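Long-range contacts in Two-component system sensor histidine kinase (PDB 3OTT), which probably senses saccharides through this extracellular portion, two beta-propellers followed by a beta-sandwich domain, and relays the signal by histidine phosphorylation: residues A19-V24 against S39-F44; V24-Q29 against T63-G68. All blocks are in the same frame, centred on the assembly; numbering follows the deposited sequence.

Contact 1: residues A19-V24 against S39-F44; sequences AEASVV and SNKGLF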
ATOM      1  N   ALA B  19       3.915 -13.517  40.847  1.00 30.89           N
ATOM      2  CA  ALA B  19       2.972 -14.611  41.009  1.00 33.16           C
ATOM      3  C   ALA B  19       3.523 -16.037  40.748  1.00 34.24           C
ATOM      4  O   ALA B  19       2.777 -16.884  40.228  1.00 35.18           O
ATOM      5  CB  ALA B  19       1.693 -14.336  40.133  1.00 32.66           C
ATOM      6  N   GLU B  20       4.792 -16.290  41.095  1.00 34.74           N
ATOM      7  CA  GLU B  20       5.504 -17.562  40.782  1.00 36.36           C
ATOM      8  C   GLU B  20       5.507 -18.063  39.307  1.00 33.91           C
ATOM      9  O   GLU B  20       5.927 -19.201  39.016  1.00 33.95           O
ATOM     10  CB  GLU B  20       5.113 -18.721  41.713  1.00 38.83           C
ATOM     11  CG  GLU B  20       6.177 -19.910  41.696  1.00 45.61           C
ATOM     12  CD  GLU B  20       7.137 -19.972  42.941  1.00 55.41           C
ATOM     13  OE1 GLU B  20       6.824 -19.405  44.030  1.00 57.59           O
ATOM     14  OE2 GLU B  20       8.212 -20.623  42.826  1.00 57.92           O
ATOM     15  N   ALA B  21       5.062 -17.218  38.393  1.00 30.34           N
ATOM     16  CA  ALA B  21       5.196 -17.523  37.000  1.00 28.51           C
ATOM     17  C   ALA B  21       6.704 -17.424  36.696  1.00 27.58           C
ATOM     18  O   ALA B  21       7.382 -16.555  37.195  1.00 29.63           O
ATOM     19  CB  ALA B  21       4.419 -16.535  36.203  1.00 26.37           C
ATOM     20  N   SER B  22       7.258 -18.324  35.929  1.00 26.02           N
ATOM     21  CA  SER B  22       8.644 -18.130  35.550  1.00 24.74           C
ATOM     22  C   SER B  22       8.883 -18.581  34.136  1.00 24.25           C
ATOM     23  O   SER B  22       9.861 -18.144  33.546  1.00 25.01           O
ATOM     24  CB  SER B  22       9.600 -18.788  36.533  1.00 24.89           C
ATOM     25  OG  SER B  22       9.294 -20.155  36.702  1.00 25.52           O
ATOM     26  N   VAL B  23       7.960 -19.393  33.590  1.00 23.16           N
ATOM     27  CA  VAL B  23       7.999 -19.863  32.192  1.00 21.80           C
ATOM     28  C   VAL B  23       7.176 -19.010  31.210  1.00 22.32           C
ATOM     29  O   VAL B  23       5.951 -18.903  31.332  1.00 21.89           O
ATOM     30  CB  VAL B  23       7.574 -21.383  32.052  1.00 21.60           C
ATOM     31  CG1 VAL B  23       7.775 -21.856  30.654  1.00 20.40           C
ATOM     32  CG2 VAL B  23       8.392 -22.293  32.974  1.00 21.53           C
ATOM     33  N   VAL B  24       7.832 -18.448  30.189  1.00 22.51           N
ATOM     34  CA  VAL B  24       7.126 -17.638  29.203  1.00 22.73           C
ATOM     35  C   VAL B  24       6.996 -18.397  27.906  1.00 23.64           C
ATOM     36  O   VAL B  24       7.994 -18.850  27.346  1.00 26.42           O
ATOM     37  CB  VAL B  24       7.835 -16.300  29.011  1.00 22.27           C
ATOM     38  CG1 VAL B  24       7.342 -15.544  27.775  1.00 21.07           C
ATOM     39  CG2 VAL B  24       7.685 -15.470  30.234  1.00 21.77           C
ATOM     40  N   SER B  39       2.308 -16.955  30.212  1.00 13.28           N
ATOM     41  CA  SER B  39       3.246 -17.596  31.101  1.00 13.32           C
ATOM     42  C   SER B  39       2.626 -18.906  31.605  1.00 13.45           C
ATOM     43  O   SER B  39       1.442 -19.162  31.318  1.00 12.81           O
ATOM     44  CB  SER B  39       3.504 -16.704  32.305  1.00 12.40           C
ATOM     45  OG  SER B  39       2.370 -16.773  33.181  1.00 13.72           O
ATOM     46  N   ASN B  40       3.388 -19.675  32.398  1.00 12.55           N
ATOM     47  CA  ASN B  40       2.899 -20.952  32.943  1.00 14.13           C
ATOM     48  C   ASN B  40       1.722 -20.804  33.903  1.00 14.79           C
ATOM     49  O   ASN B  40       1.118 -21.796  34.266  1.00 16.74           O
ATOM     50  CB  ASN B  40       4.044 -21.781  33.616  1.00 13.05           C
ATOM     51  CG  ASN B  40       4.817 -21.010  34.752  1.00 15.41           C
ATOM     52  OD1 ASN B  40       5.199 -19.830  34.622  1.00 11.86           O
ATOM     53  ND2 ASN B  40       5.084 -21.722  35.850  1.00 12.45           N
ATOM     54  N   LYS B  41       1.448 -19.581  34.358  1.00 15.26           N
ATOM     55  CA  LYS B  41       0.382 -19.276  35.343  1.00 15.82           C
ATOM     56  C   LYS B  41      -0.712 -18.369  34.757  1.00 14.67           C
ATOM     57  O   LYS B  41      -1.688 -18.087  35.420  1.00 15.85           O
ATOM     58  CB  LYS B  41       0.959 -18.523  36.563  1.00 15.91           C
ATOM     59  CG  LYS B  41       1.928 -19.330  37.486  1.00 19.20           C
ATOM     60  CD  LYS B  41       1.268 -20.549  38.107  1.00 19.42           C
ATOM     61  CE  LYS B  41       2.266 -21.667  38.430  1.00 25.35           C
ATOM     62  NZ  LYS B  41       2.901 -21.520  39.794  1.00 32.09           N
ATOM     63  N   GLY B  42      -0.543 -17.862  33.547  1.00 12.80           N
ATOM     64  CA  GLY B  42      -1.594 -17.071  32.938  1.00 11.40           C
ATOM     65  C   GLY B  42      -1.030 -15.874  32.245  1.00 11.47           C
ATOM     66  O   GLY B  42       0.184 -15.778  32.025  1.00 12.24           O
ATOM     67  N   LEU B  43      -1.893 -14.928  31.946  1.00 11.21           N
ATOM     68  CA  LEU B  43      -1.551 -13.858  31.032  1.00 10.77           C
ATOM     69  C   LEU B  43      -0.998 -12.653  31.806  1.00 12.36           C
ATOM     70  O   LEU B  43      -1.565 -12.306  32.829  1.00 13.86           O
ATOM     71  CB  LEU B  43      -2.823 -13.477  30.254  1.00  9.29           C
ATOM     72  CG  LEU B  43      -2.768 -12.156  29.450  1.00 12.77           C
ATOM     73  CD1 LEU B  43      -1.874 -12.372  28.216  1.00  9.62           C
ATOM     74  CD2 LEU B  43      -4.145 -11.608  29.045  1.00 13.54           C
ATOM     75  N   PHE B  44       0.099 -12.036  31.331  1.00 12.71           N
ATOM     76  CA  PHE B  44       0.665 -10.786  31.881  1.00 13.58           C
ATOM     77  C   PHE B  44       0.775  -9.705  30.776  1.00 14.14           C
ATOM     78  O   PHE B  44       0.704 -10.032  29.555  1.00 12.54           O
ATOM     79  CB  PHE B  44       2.103 -10.961  32.437  1.00 12.56           C
ATOM     80  CG  PHE B  44       2.194 -11.684  33.782  1.00 12.27           C
ATOM     81  CD1 PHE B  44       2.126 -13.069  33.836  1.00 11.72           C
ATOM     82  CD2 PHE B  44       2.431 -10.972  34.960  1.00 10.43           C
ATOM     83  CE1 PHE B  44       2.236 -13.736  35.022  1.00 10.76           C
ATOM     84  CE2 PHE B  44       2.550 -11.631  36.199  1.00 10.76           C
ATOM     85  CZ  PHE B  44       2.452 -13.027  36.212  1.00 13.21           C
TER
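The ring of F44 meets two alanines of the loop 19-24: A19 CB lies at its edge, near the ring plane, 4.2 Å from F44 CZ, while A21 CB approaches obliquely, 3.7 Å from F44 CE1. S39 OG, from F44's own segment, sits at another part of the edge and in plane, and F55 meets the ring nearly perpendicularly. The second flat group, the amide of N40, works through its oxygen. Its CG stands between the backbone N and the carbonyl carbon (chi1 56°), and OD1 takes two backbone N-H groups in succession. S22 N donates over 2.9 Å to N40 OD1 from only slightly outside the carbonyl plane; V23 N, 3.0 Å from N40 OD1, comes from well above that plane, 63° out of it. A weak return bond joins N40 N to V23 O, and S39 CA makes a bent CA-H...O contact with the same oxygen. An alanine in place of N40 would remove the carbonyl that serves both N-H groups, and would probably leave the backbone at S22 and V23 freer to shift. Alongside, K41 lays CG against A21 CA at 3.8 Å. N40 and K41 are the middle residues of the type I turn S39-G42, between adjacent strands of a propeller blade. Within it S39 OG donates to G42 O (2.7 Å between the two) and accepts from K41 N in an ST turn. One side-chain oxygen thus receives two successive backbone N-H groups just before the loop enters the blade, where antiparallel pairing with strand 35-39 begins at the non-hydrogen-bonded pair V24-S39.

Contact 2: residues V24-Q29 against T63-G68; sequences VSCFLQ and TRIYCG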
ATOM      1  N   VAL B  24       7.832 -18.448  30.189  1.00 22.51           N
ATOM      2  CA  VAL B  24       7.126 -17.638  29.203  1.00 22.73           C
ATOM      3  C   VAL B  24       6.996 -18.397  27.906  1.00 23.64           C
ATOM      4  O   VAL B  24       7.994 -18.850  27.346  1.00 26.42           O
ATOM      5  CB  VAL B  24       7.835 -16.300  29.011  1.00 22.27           C
ATOM      6  CG1 VAL B  24       7.342 -15.544  27.775  1.00 21.07           C
ATOM      7  CG2 VAL B  24       7.685 -15.470  30.234  1.00 21.77           C
ATOM      8  N   SER B  25       5.804 -18.510  27.361  1.00 23.04           N
ATOM      9  CA  SER B  25       5.691 -19.357  26.196  1.00 24.61           C
ATOM     10  C   SER B  25       5.357 -18.605  24.900  1.00 23.90           C
ATOM     11  O   SER B  25       5.379 -19.230  23.855  1.00 24.07           O
ATOM     12  CB  SER B  25       4.597 -20.373  26.457  1.00 24.64           C
ATOM     13  OG  SER B  25       3.414 -19.598  26.663  1.00 28.91           O
ATOM     14  N   CYS B  26       4.935 -17.324  24.999  1.00 22.42           N
ATOM     15  CA  CYS B  26       4.593 -16.504  23.856  1.00 20.76           C
ATOM     16  C   CYS B  26       4.443 -15.030  24.218  1.00 20.53           C
ATOM     17  O   CYS B  26       4.289 -14.688  25.396  1.00 19.90           O
ATOM     18  CB  CYS B  26       3.291 -16.957  23.219  1.00 21.22           C
ATOM     19  SG  CYS B  26       1.941 -17.044  24.357  1.00 21.25           S
ATOM     20  N   PHE B  27       4.434 -14.194  23.179  1.00 18.65           N
ATOM     21  CA  PHE B  27       4.327 -12.737  23.297  1.00 18.37           C
ATOM     22  C   PHE B  27       3.371 -12.308  22.230  1.00 18.79           C
ATOM     23  O   PHE B  27       3.373 -12.896  21.142  1.00 19.95           O
ATOM     24  CB  PHE B  27       5.634 -11.986  23.011  1.00 16.06           C
ATOM     25  CG  PHE B  27       6.764 -12.345  23.908  1.00 16.58           C
ATOM     26  CD1 PHE B  27       7.601 -13.413  23.598  1.00 14.81           C
ATOM     27  CD2 PHE B  27       6.993 -11.634  25.072  1.00 13.14           C
ATOM     28  CE1 PHE B  27       8.667 -13.741  24.413  1.00 16.31           C
ATOM     29  CE2 PHE B  27       8.031 -11.995  25.906  1.00 14.39           C
ATOM     30  CZ  PHE B  27       8.879 -13.013  25.590  1.00 13.45           C
ATOM     31  N   LEU B  28       2.584 -11.268  22.519  1.00 18.73           N
ATOM     32  CA  LEU B  28       1.749 -10.588  21.524  1.00 18.47           C
ATOM     33  C   LEU B  28       1.950  -9.129  21.729  1.00 18.69           C
ATOM     34  O   LEU B  28       2.295  -8.701  22.806  1.00 19.20           O
ATOM     35  CB  LEU B  28       0.282 -10.930  21.752  1.00 19.15           C
ATOM     36  CG  LEU B  28       0.003 -12.410  21.576  1.00 20.43           C
ATOM     37  CD1 LEU B  28      -1.366 -12.800  22.145  1.00 22.02           C
ATOM     38  CD2 LEU B  28       0.137 -12.769  20.073  1.00 24.22           C
ATOM     39  N   GLN B  29       1.730  -8.347  20.695  1.00 19.39           N
ATOM     40  CA  GLN B  29       1.807  -6.909  20.809  1.00 18.95           C
ATOM     41  C   GLN B  29       0.546  -6.347  20.160  1.00 19.25           C
ATOM     42  O   GLN B  29       0.314  -6.597  18.967  1.00 19.11           O
ATOM     43  CB  GLN B  29       3.012  -6.401  20.062  1.00 18.36           C
ATOM     44  CG  GLN B  29       3.255  -4.947  20.345  1.00 19.85           C
ATOM     45  CD  GLN B  29       4.543  -4.411  19.718  1.00 20.10           C
ATOM     46  OE1 GLN B  29       4.980  -4.887  18.665  1.00 21.93           O
ATOM     47  NE2 GLN B  29       5.133  -3.396  20.360  1.00 15.97           N
ATOM     48  N   THR B  63      -3.722 -20.269  34.497  1.00 18.90           N
ATOM     49  CA  THR B  63      -3.483 -21.517  33.814  1.00 17.74           C
ATOM     50  C   THR B  63      -2.390 -21.289  32.809  1.00 16.84           C
ATOM     51  O   THR B  63      -2.063 -20.146  32.483  1.00 16.98           O
ATOM     52  CB  THR B  63      -4.797 -22.062  33.158  1.00 18.20           C
ATOM     53  OG1 THR B  63      -4.618 -23.398  32.721  1.00 19.59           O
ATOM     54  CG2 THR B  63      -5.309 -21.183  31.985  1.00 16.01           C
ATOM     55  N   ARG B  64      -1.774 -22.349  32.328  1.00 15.36           N
ATOM     56  CA  ARG B  64      -0.651 -22.187  31.432  0.50 14.82           C
ATOM     57  C   ARG B  64      -1.141 -21.812  30.030  1.00 14.67           C
ATOM     58  O   ARG B  64      -2.085 -22.398  29.515  1.00 14.38           O
ATOM     59  CB  ARG B  64       0.228 -23.449  31.414  0.50 14.72           C
ATOM     60  CG  ARG B  64       1.396 -23.403  30.422  0.50 17.46           C
ATOM     61  CD  ARG B  64       2.275 -24.687  30.445  0.50 23.09           C
ATOM     62  NE  ARG B  64       3.703 -24.358  30.392  0.50 24.00           N
ATOM     63  CZ  ARG B  64       4.635 -24.911  31.181  0.50 24.41           C
ATOM     64  NH1 ARG B  64       4.331 -25.888  32.062  0.50 22.30           N
ATOM     65  NH2 ARG B  64       5.881 -24.508  31.069  0.50 18.73           N
ATOM     66  N   ILE B  65      -0.465 -20.847  29.417  1.00 14.06           N
ATOM     67  CA  ILE B  65      -0.774 -20.401  28.094  1.00 14.35           C
ATOM     68  C   ILE B  65       0.270 -20.985  27.127  1.00 15.48           C
ATOM     69  O   ILE B  65       1.469 -20.886  27.383  1.00 15.56           O
ATOM     70  CB  ILE B  65      -0.639 -18.861  28.014  1.00 13.72           C
ATOM     71  CG1 ILE B  65      -1.381 -18.162  29.170  1.00 15.96           C
ATOM     72  CG2 ILE B  65      -1.110 -18.288  26.627  1.00 10.74           C
ATOM     73  CD1 ILE B  65      -2.858 -18.377  29.143  1.00 14.20           C
ATOM     74  N   TYR B  66      -0.152 -21.552  26.002  1.00 14.99           N
ATOM     75  CA  TYR B  66       0.851 -22.145  25.089  1.00 14.55           C
ATOM     76  C   TYR B  66       1.117 -21.322  23.859  1.00 15.03           C
ATOM     77  O   TYR B  66       2.160 -21.485  23.226  1.00 16.02           O
ATOM     78  CB  TYR B  66       0.425 -23.547  24.691  1.00 14.02           C
ATOM     79  CG  TYR B  66       0.356 -24.486  25.876  1.00 12.25           C
ATOM     80  CD1 TYR B  66       1.486 -25.238  26.266  1.00 10.96           C
ATOM     81  CD2 TYR B  66      -0.862 -24.653  26.586  1.00 13.05           C
ATOM     82  CE1 TYR B  66       1.433 -26.125  27.364  1.00 14.05           C
ATOM     83  CE2 TYR B  66      -0.935 -25.549  27.738  1.00 16.74           C
ATOM     84  CZ  TYR B  66       0.227 -26.259  28.107  1.00 16.44           C
ATOM     85  OH  TYR B  66       0.171 -27.129  29.155  1.00 20.32           O
ATOM     86  N   CYS B  67       0.166 -20.458  23.506  1.00 15.30           N
ATOM     87  CA  CYS B  67       0.228 -19.728  22.269  1.00 16.86           C
ATOM     88  C   CYS B  67      -0.894 -18.708  22.338  1.00 17.00           C
ATOM     89  O   CYS B  67      -1.771 -18.841  23.189  1.00 17.83           O
ATOM     90  CB  CYS B  67      -0.010 -20.665  21.080  1.00 16.59           C
ATOM     91  SG  CYS B  67      -1.680 -21.344  21.035  1.00 17.03           S
ATOM     92  N   GLY B  68      -0.855 -17.721  21.450  1.00 15.50           N
ATOM     93  CA  GLY B  68      -1.903 -16.725  21.365  1.00 16.06           C
ATOM     94  C   GLY B  68      -1.915 -16.029  20.031  1.00 15.74           C
ATOM     95  O   GLY B  68      -0.914 -16.027  19.357  1.00 16.25           O
TER
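Neighbouring blades of the first propeller meet where S25, C26 and L28, on strand 24-29, face I65-G68, at the start of strand 67-71. S25 OG, set between its backbone N and carbonyl carbon (chi1 61°), donates to I65 O; the separation of 2.4 Å between S25 OG and I65 O is very short, and its exact value is doubtful at this resolution. S25 OG has a further, weak hydrogen bond to G38 O of its own blade. One residue on, C26 brings its sulphur up to the opposing backbone: SG rests 3.8 Å from C67 CA and 4.0 Å from the I65 CG2 methyl, a packing contact. Each of the two strands is the first of a four-stranded antiparallel blade, the position that in a beta-propeller lies next to the central axis. Between 24-29 and 63-68 the one hydrogen bond is that of the serine; a backbone bond between S39 and I65 joins the blades next to it. Farther along, both methyls of L28 cover G68, with CD2 3.5 Å from G68 O and CD1 4.0 Å from G68 CA. A beta carbon on G68 would point at L28 and run into CD1, and the bare glycine lets the leucine lie close against the chain. On the other side of 63-68, the C67 side chain turns to V105 and M108 of the following blade, whereas the Y66 hydroxyl is hydrogen-bonded to D81 and its ring makes a cation-pi contact with R106.

Contacts 1 and 2 share V24, where the loop 19-24 becomes strand 24-29, and their centres lie 9 Å apart. Contact 1 joins the loop 19-24 to the turn of its own blade; contact 2 joins the strand that follows to the next blade. The two also touch directly: S39 O is 3.2 Å from I65 N, a probable hydrogen bond, and G42 C packs on I65 CG1 at 3.8 Å, so the turn of contact 1 abuts the segment that enters contact 2. The bound hexatantalum dodecabromide, a heavy-atom cluster, lies about 12 Å from the side chain of L28. Q29, next along the strand, hydrogen-bonds to G33 and Q288, both residues of the cluster's pocket.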